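Local coordinates for SIR4-interacting protein SIF2 (Saccharomyces cerevisiae, PDB 1R5M) that acts as a transcriptional corepressor in the Set3 complex and antagonises telomeric silencing in yeast, at residues I250-F255 against L263-D268; G287-I292 against S307-V312; I292-W297 against I333-I338; D329-F334 against V347-G352. All blocks are in the same frame, centred on the assembly; numbering follows the deposited sequence.

Interaction 1: I250-F255 against L263-D268; sequences ISVLEF and LSASDD
The carbonyl group of Ala265 faces the bulge of strand 250-255: Ser251 N donates to its O at 2.9 Å from above the carbonyl plane, 37° out of it, and Val252 N adds a weak bond to the same oxygen. The Leu263 carbonyl, by contrast, receives Glu254 N in its own plane. This is an antiparallel β hairpin with a classic β bulge, in which Ser251 and Val252 together stand opposite Ala265; it builds the two innermost strands of a WD-repeat propeller blade. Beyond the bulge the ladder is regular, with Leu263 N bound to Glu254 O at 2.8 Å and Ala265 N to Val252 O at 3.0 Å. Val252 and Ala265 share one face of the sheet, their CB atoms 3.5 Å apart, and this face packs against strand 292-298 of the following repeat. The bulge turns Ser251 toward Ala265; its OG sits between the backbone N and the carbonyl carbon (chi1 58°), 3.5 Å from Ala265 CB, and bonds to Ile292 O of that neighbouring strand. On the opposite face lie Ile250, Leu253, Ser264 and Ser266, with Ile229 of strand 229-233 touching the first three. Ser264 OG bonds to both His246 NE2 and Trp274 NE1, and Asp268 OD2 holds His246 ND1, giving the Asp-His-Ser-Trp tetrad known from WD repeats. Ser266 OG bonds to Pro249 O. At the tetrad serine, Leu253 brings CD2 to 3.7 Å from Ser264 CB.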
loop_
_atom_site.group_PDB
_atom_site.type_symbol
_atom_site.label_atom_id
_atom_site.label_comp_id
_atom_site.label_asym_id
_atom_site.label_seq_id
_atom_site.Cartn_x
_atom_site.Cartn_y
_atom_site.Cartn_z
ATOM N N ILE A 250 2.144 13.384 4.970
ATOM C CA ILE A 250 2.947 12.246 4.539
ATOM C C ILE A 250 2.041 11.179 3.931
ATOM O O ILE A 250 1.184 10.616 4.611
ATOM C CB ILE A 250 3.727 11.655 5.734
ATOM C CG1 ILE A 250 4.574 12.748 6.397
ATOM C CG2 ILE A 250 4.606 10.508 5.267
ATOM C CD1 ILE A 250 5.581 13.414 5.464
ATOM N N SER A 251 2.244 10.901 2.647
ATOM C CA SER A 251 1.422 9.933 1.924
ATOM C C SER A 251 2.017 8.533 1.834
ATOM O O SER A 251 1.289 7.558 1.642
ATOM C CB SER A 251 1.154 10.453 0.510
ATOM O OG SER A 251 2.373 10.684 -0.179
ATOM N N VAL A 252 3.335 8.434 1.971
ATOM C CA VAL A 252 4.009 7.145 1.865
ATOM C C VAL A 252 5.216 7.045 2.785
ATOM O O VAL A 252 5.985 7.992 2.913
ATOM C CB VAL A 252 4.544 6.905 0.426
ATOM C CG1 VAL A 252 5.173 5.517 0.324
ATOM C CG2 VAL A 252 3.425 7.078 -0.595
ATOM N N LEU A 253 5.372 5.884 3.412
ATOM C CA LEU A 253 6.522 5.598 4.266
ATOM C C LEU A 253 6.894 4.146 3.977
ATOM O O LEU A 253 6.130 3.228 4.278
ATOM C CB LEU A 253 6.184 5.792 5.749
ATOM C CG LEU A 253 6.052 7.256 6.184
ATOM C CD1 LEU A 253 5.498 7.317 7.590
ATOM C CD2 LEU A 253 7.412 7.950 6.115
ATOM N N GLU A 254 8.060 3.960 3.364
ATOM C CA GLU A 254 8.556 2.637 2.995
ATOM C C GLU A 254 10.017 2.464 3.383
ATOM O O GLU A 254 10.897 3.170 2.879
ATOM C CB GLU A 254 8.421 2.422 1.484
ATOM C CG GLU A 254 6.991 2.305 0.974
ATOM C CD GLU A 254 6.338 0.988 1.351
ATOM O OE1 GLU A 254 7.038 0.107 1.893
ATOM O OE2 GLU A 254 5.127 0.834 1.096
ATOM N N PHE A 255 10.275 1.516 4.275
ATOM C CA PHE A 255 11.634 1.252 4.724
ATOM C C PHE A 255 12.241 0.085 3.954
ATOM O O PHE A 255 11.586 -0.936 3.736
ATOM C CB PHE A 255 11.642 0.931 6.223
ATOM C CG PHE A 255 13.019 0.744 6.796
ATOM C CD1 PHE A 255 13.882 1.827 6.940
ATOM C CD2 PHE A 255 13.452 -0.516 7.196
ATOM C CE1 PHE A 255 15.160 1.658 7.478
ATOM C CE2 PHE A 255 14.726 -0.696 7.734
ATOM C CZ PHE A 255 15.580 0.393 7.875
ATOM N N LEU A 263 12.066 5.669 2.721
ATOM C CA LEU A 263 11.555 6.452 1.605
ATOM C C LEU A 263 10.251 7.082 2.077
ATOM O O LEU A 263 9.399 6.396 2.643
ATOM C CB LEU A 263 11.266 5.551 0.397
ATOM C CG LEU A 263 10.298 6.114 -0.653
ATOM C CD1 LEU A 263 10.937 7.282 -1.395
ATOM C CD2 LEU A 263 9.930 5.010 -1.633
ATOM N N SER A 264 10.102 8.389 1.878
ATOM C CA SER A 264 8.861 9.056 2.250
ATOM C C SER A 264 8.352 9.859 1.057
ATOM O O SER A 264 9.135 10.302 0.217
ATOM C CB SER A 264 9.075 9.987 3.454
ATOM O OG SER A 264 9.993 11.027 3.154
ATOM N N ALA A 265 7.035 10.000 0.963
ATOM C CA ALA A 265 6.422 10.788 -0.104
ATOM C C ALA A 265 5.448 11.718 0.595
ATOM O O ALA A 265 4.916 11.388 1.660
ATOM C CB ALA A 265 5.688 9.895 -1.092
ATOM N N SER A 266 5.203 12.877 -0.002
ATOM C CA SER A 266 4.321 13.854 0.619
ATOM C C SER A 266 3.406 14.570 -0.363
ATOM O O SER A 266 3.624 14.541 -1.576
ATOM C CB SER A 266 5.175 14.887 1.360
ATOM O OG SER A 266 4.408 16.001 1.782
ATOM N N ASP A 267 2.372 15.205 0.180
ATOM C CA ASP A 267 1.443 15.972 -0.634
ATOM C C ASP A 267 2.222 17.144 -1.217
ATOM O O ASP A 267 1.776 17.768 -2.184
ATOM C CB ASP A 267 0.291 16.523 0.213
ATOM C CG ASP A 267 -0.734 15.467 0.579
ATOM O OD1 ASP A 267 -0.567 14.294 0.191
ATOM O OD2 ASP A 267 -1.720 15.822 1.259
ATOM N N ASP A 268 3.384 17.442 -0.634
ATOM C CA ASP A 268 4.202 18.553 -1.113
ATOM C C ASP A 268 4.859 18.274 -2.459
ATOM O O ASP A 268 5.613 19.102 -2.972
ATOM C CB ASP A 268 5.254 18.987 -0.065
ATOM C CG ASP A 268 6.389 17.977 0.133
ATOM O OD1 ASP A 268 6.545 17.038 -0.673
ATOM O OD2 ASP A 268 7.149 18.156 1.111
#

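Interaction 2: G287-I292 against S307-V312; sequences GHSQSI and SMDGSV
His288 and Asp309 meet with their side chains crossing at about a right angle, the imidazole and carboxylate planes 35° apart. Asp309 OD2 lies almost exactly in the ring plane, at the edge, and accepts from His288 ND1 at 3.0 Å on its syn side. The anti lone pair of Asp309 OD2 takes Ser289 N at 2.9 Å, while OD1 receives Ser311 N, closing an Asx turn, and Ser311 OG. With His288 NE2 bonded to Ser305 OG, the set matches the Asp-His-Ser part of the WD-repeat tetrad. Replacing Asp309 by an alanine would probably leave His288 ND1 and Ser289 N without their acceptor and the imidazole less firmly oriented. Gln290 runs past Asp309 in the opposite direction and across Met308, its NE2 3.3 Å from Met308 CB. Ser307 turns OG anti to the backbone N (chi1 161°) and donates to Ser291 O at 2.8 Å, from above the carbonyl plane; Met308 N reaches the same oxygen at 3.0 Å. The contact ties the loop before strand 292-298 to the turn between strands 302-307 and 311-316; beyond it, Met308 touches Phe334, and Val312 packs on Ile333 of strand 333-338 and Val347 of strand 344-349.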
loop_
_atom_site.group_PDB
_atom_site.type_symbol
_atom_site.label_atom_id
_atom_site.label_comp_id
_atom_site.label_asym_id
_atom_site.label_seq_id
_atom_site.Cartn_x
_atom_site.Cartn_y
_atom_site.Cartn_z
ATOM N N GLY A 287 10.006 17.287 -8.783
ATOM C CA GLY A 287 9.620 16.973 -10.147
ATOM C C GLY A 287 8.121 16.866 -10.307
ATOM O O GLY A 287 7.540 17.450 -11.228
ATOM N N HIS A 288 7.486 16.107 -9.422
ATOM C CA HIS A 288 6.041 15.951 -9.481
ATOM C C HIS A 288 5.385 17.308 -9.257
ATOM O O HIS A 288 5.818 18.082 -8.403
ATOM C CB HIS A 288 5.574 14.946 -8.428
ATOM C CG HIS A 288 5.772 13.517 -8.834
ATOM N ND1 HIS A 288 5.151 12.967 -9.936
ATOM C CD2 HIS A 288 6.507 12.523 -8.281
ATOM C CE1 HIS A 288 5.495 11.696 -10.042
ATOM N NE2 HIS A 288 6.317 11.401 -9.051
ATOM N N SER A 289 4.346 17.596 -10.035
ATOM C CA SER A 289 3.650 18.873 -9.933
ATOM C C SER A 289 2.407 18.806 -9.055
ATOM O O SER A 289 1.755 19.821 -8.809
ATOM C CB SER A 289 3.274 19.377 -11.327
ATOM O OG SER A 289 2.439 18.449 -11.998
ATOM N N GLN A 290 2.076 17.606 -8.592
ATOM C CA GLN A 290 0.923 17.417 -7.723
ATOM C C GLN A 290 1.262 16.349 -6.690
ATOM O O GLN A 290 2.330 15.741 -6.744
ATOM C CB GLN A 290 -0.305 16.997 -8.535
ATOM C CG GLN A 290 -0.643 17.953 -9.673
ATOM C CD GLN A 290 -1.986 17.658 -10.314
ATOM O OE1 GLN A 290 -2.254 18.083 -11.438
ATOM N NE2 GLN A 290 -2.843 16.940 -9.597
ATOM N N SER A 291 0.347 16.128 -5.753
ATOM C CA SER A 291 0.544 15.151 -4.691
ATOM C C SER A 291 0.969 13.779 -5.194
ATOM O O SER A 291 0.484 13.297 -6.219
ATOM C CB SER A 291 -0.740 15.005 -3.873
ATOM O OG SER A 291 -1.109 16.239 -3.288
ATOM N N ILE A 292 1.884 13.156 -4.461
ATOM C CA ILE A 292 2.359 11.824 -4.800
ATOM C C ILE A 292 1.435 10.834 -4.100
ATOM O O ILE A 292 1.283 10.870 -2.877
ATOM C CB ILE A 292 3.816 11.629 -4.336
ATOM C CG1 ILE A 292 4.734 12.533 -5.167
ATOM C CG2 ILE A 292 4.222 10.168 -4.476
ATOM C CD1 ILE A 292 6.185 12.519 -4.744
ATOM N N SER A 307 1.878 10.055 -9.370
ATOM C CA SER A 307 1.187 11.199 -8.813
ATOM C C SER A 307 -0.118 11.586 -9.481
ATOM O O SER A 307 -0.484 11.063 -10.534
ATOM C CB SER A 307 2.170 12.380 -8.862
ATOM O OG SER A 307 1.545 13.643 -8.759
ATOM N N MET A 308 -0.821 12.512 -8.839
ATOM C CA MET A 308 -2.070 13.013 -9.378
ATOM C C MET A 308 -1.763 13.805 -10.647
ATOM O O MET A 308 -2.674 14.151 -11.400
ATOM C CB MET A 308 -2.774 13.900 -8.351
ATOM C CG MET A 308 -3.441 13.130 -7.223
ATOM S SD MET A 308 -4.839 12.127 -7.790
ATOM C CE MET A 308 -6.146 13.363 -7.874
ATOM N N ASP A 309 -0.483 14.087 -10.889
ATOM C CA ASP A 309 -0.098 14.818 -12.093
ATOM C C ASP A 309 -0.056 13.896 -13.310
ATOM O O ASP A 309 0.304 14.318 -14.411
ATOM C CB ASP A 309 1.256 15.539 -11.919
ATOM C CG ASP A 309 2.434 14.588 -11.723
ATOM O OD1 ASP A 309 2.317 13.380 -12.011
ATOM O OD2 ASP A 309 3.502 15.073 -11.289
ATOM N N GLY A 310 -0.427 12.633 -13.101
ATOM C CA GLY A 310 -0.457 11.668 -14.187
ATOM C C GLY A 310 0.864 11.063 -14.626
ATOM O O GLY A 310 0.920 10.374 -15.646
ATOM N N SER A 311 1.925 11.290 -13.859
ATOM C CA SER A 311 3.229 10.753 -14.230
ATOM C C SER A 311 3.775 9.693 -13.288
ATOM O O SER A 311 3.404 9.620 -12.114
ATOM C CB SER A 311 4.261 11.882 -14.339
ATOM O OG SER A 311 4.605 12.392 -13.059
ATOM N N VAL A 312 4.652 8.866 -13.841
ATOM C CA VAL A 312 5.339 7.815 -13.110
ATOM C C VAL A 312 6.799 8.206 -13.269
ATOM O O VAL A 312 7.270 8.417 -14.391
ATOM C CB VAL A 312 5.110 6.429 -13.741
ATOM C CG1 VAL A 312 5.905 5.377 -12.984
ATOM C CG2 VAL A 312 3.628 6.086 -13.717
#

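Interaction 3: I292-W297 against I333-I338; sequences IVSASW and IFAGRI
Ser294 OG accepts the backbone N-H of Gly336 at 3.0 Å, the one direct hydrogen bond between these two strands. They run parallel, 6° apart, as the inner strands of consecutive propeller blades. Toward one end, Val293 sets its CG2 3.5 Å from Ile333 O, a buried carbonyl for which the model has no hydrogen-bond partner. Toward the other, the CG2 methyl of Ile338 meets both CB and OG of Ser296, each at 3.7 Å. Waters fill in the polar links: one lies between Ser294 OG and Arg337 NH1, 2.7 Å from the hydroxyl, another between Ser296 OG and Gly336 O. A third donates to Phe334 O and, weakly, to Val293 O. Further out, Arg337 bends at chi2 (-81°) and its NH1 bonds to Gly336 O at 2.9 Å from above the carbonyl plane, while NH2 forms a salt bridge with Asp399. Val293 and Ser294 both turn toward strand 333-338 because they form a classic β bulge opposite Cys306. The two blades thus meet through hydroxyls, water and a few methyl groups in place of a continuous backbone ladder, and the guanidinium charge is probably balanced at least in part by Asp399.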
loop_
_atom_site.group_PDB
_atom_site.type_symbol
_atom_site.label_atom_id
_atom_site.label_comp_id
_atom_site.label_asym_id
_atom_site.label_seq_id
_atom_site.Cartn_x
_atom_site.Cartn_y
_atom_site.Cartn_z
ATOM N N ILE A 292 1.884 13.156 -4.461
ATOM C CA ILE A 292 2.359 11.824 -4.800
ATOM C C ILE A 292 1.435 10.834 -4.100
ATOM O O ILE A 292 1.283 10.870 -2.877
ATOM C CB ILE A 292 3.816 11.629 -4.336
ATOM C CG1 ILE A 292 4.734 12.533 -5.167
ATOM C CG2 ILE A 292 4.222 10.168 -4.476
ATOM C CD1 ILE A 292 6.185 12.519 -4.744
ATOM N N VAL A 293 0.817 9.947 -4.873
ATOM C CA VAL A 293 -0.120 8.982 -4.311
ATOM C C VAL A 293 0.503 7.666 -3.866
ATOM O O VAL A 293 0.012 7.035 -2.930
ATOM C CB VAL A 293 -1.272 8.693 -5.303
ATOM C CG1 VAL A 293 -2.012 9.987 -5.616
ATOM C CG2 VAL A 293 -0.730 8.072 -6.578
ATOM N N SER A 294 1.582 7.253 -4.524
ATOM C CA SER A 294 2.254 6.006 -4.172
ATOM C C SER A 294 3.732 6.095 -4.523
ATOM O O SER A 294 4.117 6.832 -5.428
ATOM C CB SER A 294 1.653 4.820 -4.939
ATOM O OG SER A 294 0.242 4.753 -4.808
ATOM N N ALA A 295 4.556 5.342 -3.800
ATOM C CA ALA A 295 5.992 5.294 -4.055
ATOM C C ALA A 295 6.542 3.990 -3.496
ATOM O O ALA A 295 6.071 3.495 -2.470
ATOM C CB ALA A 295 6.696 6.484 -3.410
ATOM N N SER A 296 7.539 3.438 -4.178
ATOM C CA SER A 296 8.146 2.177 -3.771
ATOM C C SER A 296 9.630 2.137 -4.066
ATOM O O SER A 296 10.138 2.871 -4.916
ATOM C CB SER A 296 7.518 1.000 -4.533
ATOM O OG SER A 296 6.138 0.853 -4.277
ATOM N N TRP A 297 10.320 1.250 -3.362
ATOM C CA TRP A 297 11.728 1.036 -3.605
ATOM C C TRP A 297 11.807 0.136 -4.827
ATOM O O TRP A 297 10.951 -0.728 -5.031
ATOM C CB TRP A 297 12.387 0.309 -2.428
ATOM C CG TRP A 297 12.725 1.200 -1.302
ATOM C CD1 TRP A 297 11.999 1.405 -0.165
ATOM C CD2 TRP A 297 13.862 2.056 -1.218
ATOM N NE1 TRP A 297 12.618 2.343 0.625
ATOM C CE2 TRP A 297 13.764 2.762 0.001
ATOM C CE3 TRP A 297 14.958 2.300 -2.056
ATOM C CZ2 TRP A 297 14.722 3.698 0.403
ATOM C CZ3 TRP A 297 15.912 3.231 -1.658
ATOM C CH2 TRP A 297 15.785 3.920 -0.435
ATOM N N ILE A 333 -3.223 9.675 -11.572
ATOM C CA ILE A 333 -3.015 8.291 -11.184
ATOM C C ILE A 333 -3.497 8.211 -9.740
ATOM O O ILE A 333 -3.142 9.059 -8.915
ATOM C CB ILE A 333 -1.528 7.898 -11.263
ATOM C CG1 ILE A 333 -1.108 7.816 -12.734
ATOM C CG2 ILE A 333 -1.295 6.571 -10.542
ATOM C CD1 ILE A 333 0.368 7.545 -12.957
ATOM N N PHE A 334 -4.318 7.208 -9.445
ATOM C CA PHE A 334 -4.864 7.034 -8.102
ATOM C C PHE A 334 -4.073 6.075 -7.225
ATOM O O PHE A 334 -4.150 6.144 -5.998
ATOM C CB PHE A 334 -6.315 6.549 -8.183
ATOM C CG PHE A 334 -7.299 7.617 -8.576
ATOM C CD1 PHE A 334 -8.653 7.321 -8.666
ATOM C CD2 PHE A 334 -6.878 8.918 -8.847
ATOM C CE1 PHE A 334 -9.577 8.301 -9.018
ATOM C CE2 PHE A 334 -7.799 9.908 -9.201
ATOM C CZ PHE A 334 -9.150 9.594 -9.286
ATOM N N ALA A 335 -3.322 5.173 -7.846
ATOM C CA ALA A 335 -2.533 4.212 -7.083
ATOM C C ALA A 335 -1.484 3.538 -7.948
ATOM O O ALA A 335 -1.675 3.372 -9.150
ATOM C CB ALA A 335 -3.448 3.162 -6.464
ATOM N N GLY A 336 -0.374 3.164 -7.319
ATOM C CA GLY A 336 0.713 2.492 -8.010
ATOM C C GLY A 336 1.250 1.393 -7.113
ATOM O O GLY A 336 1.330 1.574 -5.893
ATOM N N ARG A 337 1.613 0.256 -7.700
ATOM C CA ARG A 337 2.127 -0.881 -6.934
ATOM C C ARG A 337 3.290 -1.547 -7.649
ATOM O O ARG A 337 3.219 -1.815 -8.849
ATOM C CB ARG A 337 1.037 -1.935 -6.745
ATOM C CG ARG A 337 -0.254 -1.421 -6.149
ATOM C CD ARG A 337 -0.185 -1.289 -4.640
ATOM N NE ARG A 337 -1.461 -0.813 -4.111
ATOM C CZ ARG A 337 -1.721 0.453 -3.794
ATOM N NH1 ARG A 337 -0.787 1.385 -3.938
ATOM N NH2 ARG A 337 -2.926 0.790 -3.352
ATOM N N ILE A 338 4.357 -1.828 -6.910
ATOM C CA ILE A 338 5.517 -2.490 -7.494
ATOM C C ILE A 338 5.350 -3.998 -7.323
ATOM O O ILE A 338 4.808 -4.466 -6.316
ATOM C CB ILE A 338 6.830 -2.031 -6.807
ATOM C CG1 ILE A 338 8.046 -2.533 -7.588
ATOM C CG2 ILE A 338 6.889 -2.555 -5.374
ATOM C CD1 ILE A 338 8.303 -1.784 -8.865
HETATM O O HOH W 1 -2.913 5.497 -3.481
HETATM O O HOH W 2 -0.493 3.835 -2.350
HETATM O O HOH W 3 4.160 2.402 -5.149
#

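Interaction 4: D329-F334 against V347-G352; sequences DGVPIF and VAFMDG
A largely apolar contact, built on Ile333 with Phe349 and on Phe334 with Met350, closes one end of the β hairpin formed by strands 333-338 and 344-349 in the seventh WD repeat of the propeller. Two backbone bonds frame it, Phe334 N to Ala348 O and Met350 N to Pro332 O, each 2.8 Å. Between them Ile333 and Phe349 form a non-hydrogen-bonded antiparallel pair whose side chains lie side by side and point the same way. Ile333 CG1 comes to 3.4 Å from Phe349 CE2, while Ile333 CG2 rests on Val347 CB. At the edge of the Phe349 ring, in its plane, Val331 O lies 3.5 Å from CD2. An alanine in place of Phe349 would probably open a gap beside Ile333 CG1 and CD1 and leave this ethyl branch freer to turn. Met350 lays CB over one face of the Phe334 ring in a CH-π contact, 4.1 Å from the centroid. Its CG, anti to the backbone N (chi1 -177°), reaches to 3.4 Å from Phe334 CZ. The sulfur adds an oblique Met-aromatic contact, and Pro332 CD touches SD from the other segment. Phe349 also opens a type I turn to Gly352; within it Asp351, whose OD1 bonds to Gln353 N, has its CG 3.9 Å from Val331 CG1.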
loop_
_atom_site.group_PDB
_atom_site.type_symbol
_atom_site.label_atom_id
_atom_site.label_comp_id
_atom_site.label_asym_id
_atom_site.label_seq_id
_atom_site.Cartn_x
_atom_site.Cartn_y
_atom_site.Cartn_z
ATOM N N ASP A 329 -0.765 12.834 -19.858
ATOM C CA ASP A 329 -1.180 14.205 -19.597
ATOM C C ASP A 329 -2.661 14.383 -19.283
ATOM O O ASP A 329 -3.529 13.916 -20.022
ATOM C CB ASP A 329 -0.797 15.102 -20.780
ATOM C CG ASP A 329 -1.492 14.701 -22.067
ATOM O OD1 ASP A 329 -1.350 13.531 -22.482
ATOM O OD2 ASP A 329 -2.177 15.559 -22.666
ATOM N N GLY A 330 -2.932 15.058 -18.171
ATOM C CA GLY A 330 -4.300 15.324 -17.765
ATOM C C GLY A 330 -5.047 14.183 -17.102
ATOM O O GLY A 330 -6.189 14.364 -16.682
ATOM N N VAL A 331 -4.424 13.012 -17.002
ATOM C CA VAL A 331 -5.084 11.870 -16.378
ATOM C C VAL A 331 -4.372 11.456 -15.095
ATOM O O VAL A 331 -3.335 10.794 -15.130
ATOM C CB VAL A 331 -5.141 10.660 -17.332
ATOM C CG1 VAL A 331 -5.923 9.523 -16.686
ATOM C CG2 VAL A 331 -5.791 11.067 -18.649
ATOM N N PRO A 332 -4.928 11.846 -13.941
ATOM C CA PRO A 332 -4.361 11.525 -12.629
ATOM C C PRO A 332 -4.226 10.030 -12.364
ATOM O O PRO A 332 -5.002 9.219 -12.871
ATOM C CB PRO A 332 -5.346 12.169 -11.659
ATOM C CG PRO A 332 -5.879 13.337 -12.443
ATOM C CD PRO A 332 -6.103 12.726 -13.798
ATOM N N ILE A 333 -3.223 9.675 -11.572
ATOM C CA ILE A 333 -3.015 8.291 -11.184
ATOM C C ILE A 333 -3.497 8.211 -9.740
ATOM O O ILE A 333 -3.142 9.059 -8.915
ATOM C CB ILE A 333 -1.528 7.898 -11.263
ATOM C CG1 ILE A 333 -1.108 7.816 -12.734
ATOM C CG2 ILE A 333 -1.295 6.571 -10.542
ATOM C CD1 ILE A 333 0.368 7.545 -12.957
ATOM N N PHE A 334 -4.318 7.208 -9.445
ATOM C CA PHE A 334 -4.864 7.034 -8.102
ATOM C C PHE A 334 -4.073 6.075 -7.225
ATOM O O PHE A 334 -4.150 6.144 -5.998
ATOM C CB PHE A 334 -6.315 6.549 -8.183
ATOM C CG PHE A 334 -7.299 7.617 -8.576
ATOM C CD1 PHE A 334 -8.653 7.321 -8.666
ATOM C CD2 PHE A 334 -6.878 8.918 -8.847
ATOM C CE1 PHE A 334 -9.577 8.301 -9.018
ATOM C CE2 PHE A 334 -7.799 9.908 -9.201
ATOM C CZ PHE A 334 -9.150 9.594 -9.286
ATOM N N VAL A 347 0.010 0.884 -12.384
ATOM C CA VAL A 347 -0.678 2.086 -11.933
ATOM C C VAL A 347 -2.114 2.129 -12.430
ATOM O O VAL A 347 -2.422 1.629 -13.511
ATOM C CB VAL A 347 0.041 3.365 -12.411
ATOM C CG1 VAL A 347 1.428 3.446 -11.790
ATOM C CG2 VAL A 347 0.131 3.379 -13.928
ATOM N N ALA A 348 -2.992 2.718 -11.626
ATOM C CA ALA A 348 -4.393 2.841 -11.999
ATOM C C ALA A 348 -4.693 4.305 -12.273
ATOM O O ALA A 348 -4.564 5.149 -11.386
ATOM C CB ALA A 348 -5.283 2.325 -10.875
ATOM N N PHE A 349 -5.075 4.604 -13.510
ATOM C CA PHE A 349 -5.404 5.968 -13.888
ATOM C C PHE A 349 -6.858 6.275 -13.571
ATOM O O PHE A 349 -7.693 5.372 -13.464
ATOM C CB PHE A 349 -5.144 6.197 -15.379
ATOM C CG PHE A 349 -3.690 6.217 -15.747
ATOM C CD1 PHE A 349 -3.020 5.043 -16.072
ATOM C CD2 PHE A 349 -2.984 7.416 -15.758
ATOM C CE1 PHE A 349 -1.663 5.065 -16.406
ATOM C CE2 PHE A 349 -1.629 7.450 -16.089
ATOM C CZ PHE A 349 -0.968 6.272 -16.414
ATOM N N MET A 350 -7.151 7.562 -13.429
ATOM C CA MET A 350 -8.493 8.026 -13.110
ATOM C C MET A 350 -9.519 7.622 -14.166
ATOM O O MET A 350 -10.714 7.563 -13.883
ATOM C CB MET A 350 -8.474 9.546 -12.946
ATOM C CG MET A 350 -9.795 10.153 -12.532
ATOM S SD MET A 350 -9.595 11.892 -12.106
ATOM C CE MET A 350 -11.255 12.283 -11.538
ATOM N N ASP A 351 -9.057 7.340 -15.381
ATOM C CA ASP A 351 -9.975 6.948 -16.446
ATOM C C ASP A 351 -10.292 5.452 -16.448
ATOM O O ASP A 351 -10.932 4.949 -17.372
ATOM C CB ASP A 351 -9.422 7.370 -17.816
ATOM C CG ASP A 351 -8.118 6.677 -18.164
ATOM O OD1 ASP A 351 -7.617 5.892 -17.333
ATOM O OD2 ASP A 351 -7.592 6.919 -19.273
ATOM N N GLY A 352 -9.849 4.744 -15.411
ATOM C CA GLY A 352 -10.122 3.318 -15.317
ATOM C C GLY A 352 -9.129 2.408 -16.017
ATOM O O GLY A 352 -9.327 1.191 -16.082
#

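Interaction 1 is the buried contact of the four, whereas the other three are only partly buried. Interactions 1 and 4 pair the same two strand positions in different blades, but the first relies on a bulged backbone ladder and the fourth adds aromatic and aliphatic packing to two backbone bonds. Interaction 2 is polar, centred on a carboxylate, and lies like interaction 4 about 17 Å from the chain centre. Interaction 3, about 8 Å from it, joins two blades largely through hydroxyls and water. It shares Ile292 with interaction 2 and Ile333 and Phe334 with interaction 4, and touches interaction 1 through Trp297 NE1 and Glu254 O, while interactions 1 and 4 do not meet.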